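Local structure of halorhodopsin (Halobacterium salinarum, 2JAF) at residues 87-92 / 153-158; 125-130 / 185-190; 135-140 / 173-178. The protein is a light-driven chloride pump of the archaeal membrane that carries retinal as its chromophore. The protein carries 2 engineered substitutions. One frame throughout, in Å; residues are numbered along the deposited sequence.

How the interactions relate
From the N terminus, strand 87-90 comes first, and interaction 1 closes a loop of 60 residues between its segment and the turn after helix 131-153. Before that loop is complete the chain has passed the end of helix 106-127 and the start of helix 131-153. Interaction 2 closes a loop of 54 residues and interaction 3, nested inside it, one of 32; interaction 1 crosses both. Interactions 2 and 3 are neighbours, their centres 15 Å apart, whereas the centres of interactions 1 and 2 are 42 Å apart. Interaction 1 ties the strand 87-90 region to an interhelical turn, interaction 2 the end of helix 106-127 to helix 182-190, and interaction 3 two successive helices.

Interaction 1 (87-92 / 153-158); sequences GMIEMP and MTTSAL. With BOG (octyl beta-D-glucopyranoside), chain F.
Ile89 and Thr155 meet methyl to methyl, with Ile89 CG2 only 3.3 Å from Thr155 CG2, closer than carbon atoms usually pack. The two side chains cross at about a right angle. On Ile89, CG1 is turned anti to the carbonyl carbon (chi1 -50°), which leaves CG2 anti to the backbone N and pointed at the threonine. The same Thr155 methyl also lies against the carbonyl oxygen of Glu90. The other branch of Ile89 serves a second partner: its CD1 is 3.9 Å from Met153 CE, the tip of a methionine chain bent at chi2 and chi3 and folded back toward Ile89. Further along, Pro92 presses its ring on the loop backbone, with Pro92 CB 3.4 Å from Thr155 O and Pro92 CG 3.6 Å from Leu158 N. This joins a two-stranded antiparallel hairpin, strands 87-90 and 101-104, to the turn between helices 131-153 and 158-180; in the bacteriorhodopsin family both connections lie on the extracellular side. Ile89 and Met153 also touch Ser104 of the partner strand, and Ser156 OG is hydrogen-bonded to Ser82 O of the second subunit. The outer flank is looser and wet. There a water donates to Glu90 O and to Thr155 O, 2.7 Å from each oxygen, bridging two carbonyls that do not meet directly. At the far end the Leu158 branch CD2 lies 3.7 Å from C2 of the bound octyl glucoside. An alanine here would keep CB beside Pro92 CG but would probably open a gap against the sugar, leaving its C2, O1 and O2 without the leucine branches. The same sugar is hydrogen-bonded to Trp162 NE1.

Interaction 2 (125-130 / 185-190); sequences LLADVD and ASASSA
The peptide group joining Ala127 to Asp128 is the flat unit that Ser186, Ala187 and Ala190 surround at its oxygen. Over one face, almost straight above Ala127 O, stands the methyl of Ala190, with CB 3.8 Å from that oxygen. Ser186 CB lies beyond the opposite face, displaced past the oxygen and 3.4 Å from Ala127 O. Between these two, nearly level with the peptide plane, come Ser186 C and Ala187 N, which approach the oxygen without bonding to it. Ser186 O is close as well, but it and Ala127 O are both acceptors and are likely to repel weakly. Ser186 O is instead held within its own helix by Ser189 OG at 2.8 Å, a donor tilted 26° from the carbonyl plane, and weakly by Ala190 N.

The second flat group, the Asp128 carboxylate, turns elsewhere: its OD1 makes a salt bridge with Arg58, and it is Asp128 CB that touches Ala190 CB, at 4.0 Å. Val129 adds its CG1, 3.9 Å from Ser186 CB, while the hydroxyl of Ser186 is hydrogen-bonded to Asp182 O.

The backbones come very close, with Ala127 CA 4.2 Å from Ala187 CA and the two CB methyls side by side, a separation that is likely to depend on both side chains being only methyls. Asp128 ends helix 106-127 in a Schellman motif, its positive phi (49°) turning the chain out of the helix, so that Val129 passes Ser186 on the way to helix 131-153.

Phe196 of helix 193-216 touches both Ala127 and Ala187, so three helices converge here. Leu126 packs on Leu249 and Trp252 of helix 227-255, and Leu125 on Leu61 of helix 58-82 and on Gly132 of the third subunit.

Interaction 3 (135-140 / 173-178); sequences FTVIAA and VVVLSA. With PLM (palmitic acid), chain D.
Val137 and Ala178 pack methyl on methyl, Val137 CG2 lying 3.6 Å from Ala178 CB. Val137 has CG1 anti to the backbone N (chi1 175°), which sets CG2 anti to the carbonyl carbon and turned to the alanine. Its other branch, CG1, faces Val175 CG1 at the looser distance of 4.3 Å. One turn on, the roles are exchanged: the small residue is Ala140, and its CB, directed at the other helix, is 3.6 Å from Val174 CG1. Val175 lies to one side of these pairs, its CG2 3.9 Å from Val137 O and also against Ala140 CB. The side chains meet one another through carbon atoms alone. The hydroxyls serve their own helices: Ser177 OG donates to Val174 O at 2.6 Å, and Thr136 OG1 is hydrogen-bonded to Gly132 O.

The axes of the two segments approach to 8.7 Å, at 150° between their N-to-C directions, the antiparallel pairing of successive helices in the seven-helix retinal-protein bundle. On the far flank of helix 131-153, Phe135 CD1 meets the end carbon CG of the palmitic acid at its ring edge, and the ring stacks edge-to-face with Phe135 of the second and third subunits. Trp183 of helix 182-190 covers Val137 and Ala178, Leu120 of helix 106-127 touches Val137, and Met68 of the second subunit packs on Ala140.

Interaction 1 (87-92 / 153-158)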
loop_
_atom_site.group_PDB
_atom_site.type_symbol
_atom_site.label_atom_id
_atom_site.label_comp_id
_atom_site.label_asym_id
_atom_site.label_seq_id
_atom_site.Cartn_x
_atom_site.Cartn_y
_atom_site.Cartn_z
ATOM N N GLY A 87 11.877 17.637 -6.178
ATOM C CA GLY A 87 13.249 17.369 -6.573
ATOM C C GLY A 87 13.567 17.875 -7.966
ATOM O O GLY A 87 12.672 18.255 -8.716
ATOM N N MET A 88 14.849 17.888 -8.309
ATOM C CA MET A 88 15.272 18.342 -9.626
ATOM C C MET A 88 15.578 17.110 -10.463
ATOM O O MET A 88 16.317 16.224 -10.030
ATOM C CB MET A 88 16.514 19.233 -9.515
ATOM C CG MET A 88 16.284 20.547 -8.781
ATOM S SD MET A 88 14.980 21.576 -9.498
ATOM C CE MET A 88 15.602 21.856 -11.137
ATOM N N ILE A 89 14.989 17.048 -11.652
ATOM C CA ILE A 89 15.183 15.910 -12.546
ATOM C C ILE A 89 15.763 16.385 -13.873
ATOM O O ILE A 89 15.306 17.374 -14.434
ATOM C CB ILE A 89 13.840 15.191 -12.844
ATOM C CG1 ILE A 89 13.080 14.891 -11.541
ATOM C CG2 ILE A 89 14.113 13.899 -13.602
ATOM C CD1 ILE A 89 13.778 13.929 -10.614
ATOM N N GLU A 90 16.773 15.680 -14.373
ATOM C CA GLU A 90 17.382 16.056 -15.637
ATOM C C GLU A 90 16.612 15.435 -16.794
ATOM O O GLU A 90 16.461 14.220 -16.858
ATOM C CB GLU A 90 18.834 15.591 -15.688
ATOM C CG GLU A 90 19.569 16.065 -16.926
ATOM C CD GLU A 90 21.042 15.716 -16.888
ATOM O OE1 GLU A 90 21.724 16.125 -15.925
ATOM O OE2 GLU A 90 21.514 15.034 -17.821
ATOM N N MET A 91 16.133 16.267 -17.713
ATOM C CA MET A 91 15.377 15.760 -18.856
ATOM C C MET A 91 16.302 15.114 -19.881
ATOM O O MET A 91 17.390 15.621 -20.162
ATOM C CB MET A 91 14.564 16.890 -19.495
ATOM C CG MET A 91 13.499 17.461 -18.571
ATOM S SD MET A 91 12.261 16.220 -18.076
ATOM C CE MET A 91 12.958 15.588 -16.548
ATOM N N PRO A 92 15.878 13.977 -20.454
ATOM C CA PRO A 92 16.630 13.206 -21.455
ATOM C C PRO A 92 16.603 13.790 -22.859
ATOM O O PRO A 92 15.771 14.639 -23.171
ATOM C CB PRO A 92 15.950 11.843 -21.407
ATOM C CG PRO A 92 14.518 12.223 -21.193
ATOM C CD PRO A 92 14.618 13.291 -20.109
ATOM N N MET A 153 9.920 10.275 -12.842
ATOM C CA MET A 153 11.259 9.968 -12.330
ATOM C C MET A 153 12.237 9.358 -13.332
ATOM O O MET A 153 13.444 9.337 -13.084
ATOM C CB MET A 153 11.153 9.034 -11.122
ATOM C CG MET A 153 10.405 9.624 -9.937
ATOM S SD MET A 153 11.190 11.099 -9.250
ATOM C CE MET A 153 10.260 12.419 -10.113
ATOM N N THR A 154 11.727 8.853 -14.454
ATOM C CA THR A 154 12.579 8.225 -15.461
ATOM C C THR A 154 13.427 9.252 -16.215
ATOM O O THR A 154 12.905 10.223 -16.751
ATOM C CB THR A 154 11.717 7.414 -16.441
ATOM O OG1 THR A 154 11.121 6.322 -15.728
ATOM C CG2 THR A 154 12.559 6.873 -17.604
ATOM N N THR A 155 14.739 9.026 -16.259
ATOM C CA THR A 155 15.639 9.969 -16.914
ATOM C C THR A 155 16.523 9.405 -18.019
ATOM O O THR A 155 17.166 10.172 -18.742
ATOM C CB THR A 155 16.589 10.609 -15.889
ATOM O OG1 THR A 155 17.373 9.579 -15.269
ATOM C CG2 THR A 155 15.806 11.359 -14.822
ATOM N N SER A 156 16.558 8.083 -18.168
ATOM C CA SER A 156 17.441 7.489 -19.171
ATOM C C SER A 156 17.052 7.749 -20.619
ATOM O O SER A 156 17.921 7.985 -21.464
ATOM C CB SER A 156 17.594 5.979 -18.929
ATOM O OG SER A 156 16.379 5.283 -19.157
ATOM N N ALA A 157 15.755 7.714 -20.915
ATOM C CA ALA A 157 15.292 7.950 -22.271
ATOM C C ALA A 157 13.866 8.485 -22.309
ATOM O O ALA A 157 13.026 8.095 -21.500
ATOM C CB ALA A 157 15.392 6.653 -23.092
ATOM N N LEU A 158 13.603 9.379 -23.255
ATOM C CA LEU A 158 12.284 9.975 -23.426
ATOM C C LEU A 158 11.242 8.882 -23.673
ATOM O O LEU A 158 10.120 8.947 -23.169
ATOM C CB LEU A 158 12.310 10.962 -24.605
ATOM C CG LEU A 158 11.107 11.893 -24.796
ATOM C CD1 LEU A 158 10.895 12.733 -23.535
ATOM C CD2 LEU A 158 11.345 12.801 -26.002
HETATM C C1 BOG F . 7.902 14.636 -27.063
HETATM O O1 BOG F . 7.789 13.221 -26.884
HETATM C C2 BOG F . 8.633 15.280 -25.838
HETATM O O2 BOG F . 7.915 14.991 -24.635
HETATM C C3 BOG F . 8.754 16.820 -26.065
HETATM O O3 BOG F . 9.413 17.436 -24.961
HETATM C C4 BOG F . 9.545 17.070 -27.372
HETATM O O4 BOG F . 9.687 18.472 -27.619
HETATM C C5 BOG F . 8.811 16.390 -28.576
HETATM O O5 BOG F . 8.659 14.954 -28.307
HETATM C C6 BOG F . 9.594 16.604 -29.884
HETATM O O6 BOG F . 10.755 15.770 -29.961
HETATM C "C1'" BOG F . 7.121 12.584 -27.974
HETATM C "C2'" BOG F . 6.559 11.262 -27.521
HETATM C "C3'" BOG F . 5.070 11.402 -27.357
HETATM C "C4'" BOG F . 4.412 10.114 -26.907
HETATM C "C5'" BOG F . 2.909 10.305 -26.752
HETATM C "C6'" BOG F . 2.300 9.153 -25.972
HETATM C "C7'" BOG F . 0.816 9.312 -25.798
HETATM C "C8'" BOG F . 0.257 8.145 -25.019
HETATM O O HOH W 1 18.214 12.623 -18.246
#

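Interaction 2 (125-130 / 185-190)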
loop_
_atom_site.group_PDB
_atom_site.type_symbol
_atom_site.label_atom_id
_atom_site.label_comp_id
_atom_site.label_asym_id
_atom_site.label_seq_id
_atom_site.Cartn_x
_atom_site.Cartn_y
_atom_site.Cartn_z
ATOM N N LEU A 125 -18.736 3.480 -1.469
ATOM C CA LEU A 125 -19.646 3.268 -0.350
ATOM C C LEU A 125 -21.007 3.857 -0.716
ATOM O O LEU A 125 -22.040 3.219 -0.538
ATOM C CB LEU A 125 -19.100 3.938 0.913
ATOM C CG LEU A 125 -17.806 3.352 1.487
ATOM C CD1 LEU A 125 -17.295 4.216 2.627
ATOM C CD2 LEU A 125 -18.069 1.931 1.969
ATOM N N LEU A 126 -20.999 5.074 -1.249
ATOM C CA LEU A 126 -22.235 5.733 -1.649
ATOM C C LEU A 126 -23.021 4.861 -2.620
ATOM O O LEU A 126 -24.238 4.716 -2.496
ATOM C CB LEU A 126 -21.925 7.079 -2.307
ATOM C CG LEU A 126 -23.119 7.894 -2.806
ATOM C CD1 LEU A 126 -24.017 8.270 -1.637
ATOM C CD2 LEU A 126 -22.619 9.142 -3.513
ATOM N N ALA A 127 -22.316 4.276 -3.584
ATOM C CA ALA A 127 -22.943 3.423 -4.584
ATOM C C ALA A 127 -23.141 1.995 -4.081
ATOM O O ALA A 127 -23.755 1.175 -4.758
ATOM C CB ALA A 127 -22.104 3.414 -5.855
ATOM N N ASP A 128 -22.614 1.704 -2.896
ATOM C CA ASP A 128 -22.741 0.375 -2.300
ATOM C C ASP A 128 -22.366 -0.726 -3.294
ATOM O O ASP A 128 -23.159 -1.627 -3.575
ATOM C CB ASP A 128 -24.177 0.167 -1.809
ATOM C CG ASP A 128 -24.328 -1.080 -0.964
ATOM O OD1 ASP A 128 -23.550 -1.234 0.002
ATOM O OD2 ASP A 128 -25.224 -1.897 -1.261
ATOM N N VAL A 129 -21.145 -0.648 -3.814
ATOM C CA VAL A 129 -20.657 -1.618 -4.789
ATOM C C VAL A 129 -20.086 -2.861 -4.118
ATOM O O VAL A 129 -19.914 -2.899 -2.903
ATOM C CB VAL A 129 -19.555 -0.994 -5.676
ATOM C CG1 VAL A 129 -20.079 0.272 -6.343
ATOM C CG2 VAL A 129 -18.326 -0.682 -4.837
ATOM N N ASP A 130 -19.791 -3.881 -4.918
ATOM C CA ASP A 130 -19.223 -5.116 -4.387
ATOM C C ASP A 130 -17.821 -4.842 -3.865
ATOM O O ASP A 130 -17.072 -4.065 -4.459
ATOM C CB ASP A 130 -19.156 -6.189 -5.476
ATOM C CG ASP A 130 -20.527 -6.651 -5.928
ATOM O OD1 ASP A 130 -21.295 -7.153 -5.079
ATOM O OD2 ASP A 130 -20.834 -6.516 -7.132
ATOM N N ALA A 185 -24.698 0.387 -11.965
ATOM C CA ALA A 185 -25.804 -0.536 -11.748
ATOM C C ALA A 185 -26.028 -0.716 -10.252
ATOM O O ALA A 185 -27.157 -0.911 -9.801
ATOM C CB ALA A 185 -25.503 -1.878 -12.402
ATOM N N SER A 186 -24.946 -0.644 -9.484
ATOM C CA SER A 186 -25.039 -0.791 -8.041
ATOM C C SER A 186 -25.731 0.419 -7.423
ATOM O O SER A 186 -26.576 0.276 -6.541
ATOM C CB SER A 186 -23.648 -0.967 -7.438
ATOM O OG SER A 186 -23.047 -2.157 -7.924
ATOM N N ALA A 187 -25.379 1.611 -7.896
ATOM C CA ALA A 187 -25.981 2.834 -7.380
ATOM C C ALA A 187 -27.490 2.820 -7.614
ATOM O O ALA A 187 -28.265 3.288 -6.777
ATOM C CB ALA A 187 -25.356 4.047 -8.055
ATOM N N SER A 188 -27.896 2.281 -8.758
ATOM C CA SER A 188 -29.307 2.199 -9.112
ATOM C C SER A 188 -30.041 1.313 -8.115
ATOM O O SER A 188 -31.103 1.679 -7.613
ATOM C CB SER A 188 -29.464 1.633 -10.525
ATOM O OG SER A 188 -30.831 1.527 -10.887
ATOM N N SER A 189 -29.469 0.150 -7.824
ATOM C CA SER A 189 -30.087 -0.772 -6.877
ATOM C C SER A 189 -29.987 -0.215 -5.459
ATOM O O SER A 189 -30.747 -0.606 -4.574
ATOM C CB SER A 189 -29.404 -2.141 -6.947
ATOM O OG SER A 189 -28.042 -2.054 -6.563
ATOM N N ALA A 190 -29.052 0.708 -5.252
ATOM C CA ALA A 190 -28.851 1.310 -3.941
ATOM C C ALA A 190 -29.683 2.578 -3.768
ATOM O O ALA A 190 -29.713 3.164 -2.687
ATOM C CB ALA A 190 -27.373 1.622 -3.737
#

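Interaction 3 (135-140 / 173-178)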
loop_
_atom_site.group_PDB
_atom_site.type_symbol
_atom_site.label_atom_id
_atom_site.label_comp_id
_atom_site.label_asym_id
_atom_site.label_seq_id
_atom_site.Cartn_x
_atom_site.Cartn_y
_atom_site.Cartn_z
ATOM N N PHE A 135 -12.064 -3.379 -4.596
ATOM C CA PHE A 135 -10.687 -3.853 -4.496
ATOM C C PHE A 135 -9.930 -3.684 -5.811
ATOM O O PHE A 135 -8.826 -3.136 -5.852
ATOM C CB PHE A 135 -10.676 -5.341 -4.116
ATOM C CG PHE A 135 -10.327 -5.609 -2.678
ATOM C CD1 PHE A 135 -9.119 -5.166 -2.147
ATOM C CD2 PHE A 135 -11.188 -6.341 -1.864
ATOM C CE1 PHE A 135 -8.770 -5.454 -0.826
ATOM C CE2 PHE A 135 -10.850 -6.635 -0.543
ATOM C CZ PHE A 135 -9.638 -6.190 -0.023
ATOM N N THR A 136 -10.532 -4.175 -6.884
ATOM C CA THR A 136 -9.922 -4.116 -8.203
ATOM C C THR A 136 -9.681 -2.688 -8.656
ATOM O O THR A 136 -8.642 -2.375 -9.244
ATOM C CB THR A 136 -10.809 -4.817 -9.240
ATOM O OG1 THR A 136 -11.124 -6.138 -8.782
ATOM C CG2 THR A 136 -10.089 -4.915 -10.570
ATOM N N VAL A 137 -10.643 -1.821 -8.367
ATOM C CA VAL A 137 -10.550 -0.424 -8.763
ATOM C C VAL A 137 -9.450 0.327 -8.028
ATOM O O VAL A 137 -8.729 1.128 -8.630
ATOM C CB VAL A 137 -11.914 0.281 -8.571
ATOM C CG1 VAL A 137 -11.792 1.766 -8.868
ATOM C CG2 VAL A 137 -12.942 -0.352 -9.486
ATOM N N ILE A 138 -9.300 0.062 -6.734
ATOM C CA ILE A 138 -8.267 0.733 -5.955
ATOM C C ILE A 138 -6.885 0.289 -6.419
ATOM O O ILE A 138 -5.948 1.090 -6.481
ATOM C CB ILE A 138 -8.446 0.446 -4.445
ATOM C CG1 ILE A 138 -9.761 1.082 -3.969
ATOM C CG2 ILE A 138 -7.264 1.003 -3.651
ATOM C CD1 ILE A 138 -10.047 0.917 -2.494
ATOM N N ALA A 139 -6.764 -0.988 -6.760
ATOM C CA ALA A 139 -5.494 -1.516 -7.232
ATOM C C ALA A 139 -5.138 -0.853 -8.555
ATOM O O ALA A 139 -3.990 -0.472 -8.777
ATOM C CB ALA A 139 -5.588 -3.022 -7.410
ATOM N N ALA A 140 -6.131 -0.711 -9.428
ATOM C CA ALA A 140 -5.904 -0.094 -10.730
ATOM C C ALA A 140 -5.512 1.355 -10.533
ATOM O O ALA A 140 -4.656 1.894 -11.245
ATOM C CB ALA A 140 -7.173 -0.186 -11.585
ATOM N N VAL A 173 -8.113 3.805 -17.465
ATOM C CA VAL A 173 -9.254 3.264 -18.192
ATOM C C VAL A 173 -9.942 2.161 -17.390
ATOM O O VAL A 173 -11.161 2.017 -17.446
ATOM C CB VAL A 173 -8.831 2.731 -19.584
ATOM C CG1 VAL A 173 -9.967 1.929 -20.217
ATOM C CG2 VAL A 173 -8.475 3.905 -20.494
ATOM N N VAL A 174 -9.165 1.383 -16.637
ATOM C CA VAL A 174 -9.746 0.324 -15.812
ATOM C C VAL A 174 -10.621 0.973 -14.745
ATOM O O VAL A 174 -11.724 0.501 -14.456
ATOM C CB VAL A 174 -8.667 -0.519 -15.111
ATOM C CG1 VAL A 174 -9.330 -1.531 -14.179
ATOM C CG2 VAL A 174 -7.810 -1.236 -16.148
ATOM N N VAL A 175 -10.123 2.059 -14.162
ATOM C CA VAL A 175 -10.870 2.791 -13.144
ATOM C C VAL A 175 -12.172 3.333 -13.726
ATOM O O VAL A 175 -13.250 3.156 -13.147
ATOM C CB VAL A 175 -10.054 3.984 -12.587
ATOM C CG1 VAL A 175 -10.940 4.868 -11.715
ATOM C CG2 VAL A 175 -8.863 3.471 -11.781
ATOM N N LEU A 176 -12.076 3.997 -14.874
ATOM C CA LEU A 176 -13.265 4.569 -15.499
ATOM C C LEU A 176 -14.287 3.521 -15.909
ATOM O O LEU A 176 -15.495 3.771 -15.848
ATOM C CB LEU A 176 -12.871 5.416 -16.713
ATOM C CG LEU A 176 -12.054 6.668 -16.383
ATOM C CD1 LEU A 176 -11.611 7.359 -17.657
ATOM C CD2 LEU A 176 -12.890 7.599 -15.529
ATOM N N SER A 177 -13.812 2.345 -16.314
ATOM C CA SER A 177 -14.705 1.275 -16.750
ATOM C C SER A 177 -15.696 0.891 -15.657
ATOM O O SER A 177 -16.845 0.567 -15.941
ATOM C CB SER A 177 -13.904 0.031 -17.176
ATOM O OG SER A 177 -13.353 -0.649 -16.058
ATOM N N ALA A 178 -15.248 0.919 -14.408
ATOM C CA ALA A 178 -16.121 0.573 -13.297
ATOM C C ALA A 178 -17.231 1.615 -13.168
ATOM O O ALA A 178 -18.403 1.271 -12.978
ATOM C CB ALA A 178 -15.314 0.494 -12.002
HETATM C C1 PLM D . 7.353 0.219 -11.613
HETATM O O1 PLM D . 8.002 1.099 -12.203
HETATM O O2 PLM D . 6.827 -0.740 -12.222
HETATM C C2 PLM D . 7.221 0.344 -10.105
HETATM C C3 PLM D . 5.809 0.211 -9.544
HETATM C C4 PLM D . 5.897 0.340 -8.030
HETATM C C5 PLM D . 4.516 0.218 -7.423
HETATM C C6 PLM D . 4.432 -0.861 -6.370
HETATM C C7 PLM D . 3.101 -0.644 -5.680
HETATM C C8 PLM D . 2.855 -1.651 -4.582
HETATM C C9 PLM D . 1.493 -1.386 -3.965
HETATM C CA PLM D . 1.209 -2.354 -2.832
HETATM C CB PLM D . -0.224 -2.525 -2.348
HETATM C CC PLM D . -1.240 -3.061 -3.342
HETATM C CD PLM D . -2.575 -3.202 -2.635
HETATM C CE PLM D . -3.641 -3.756 -3.581
HETATM C CF PLM D . -4.993 -3.660 -2.888
HETATM C CG PLM D . -6.093 -4.207 -3.785
#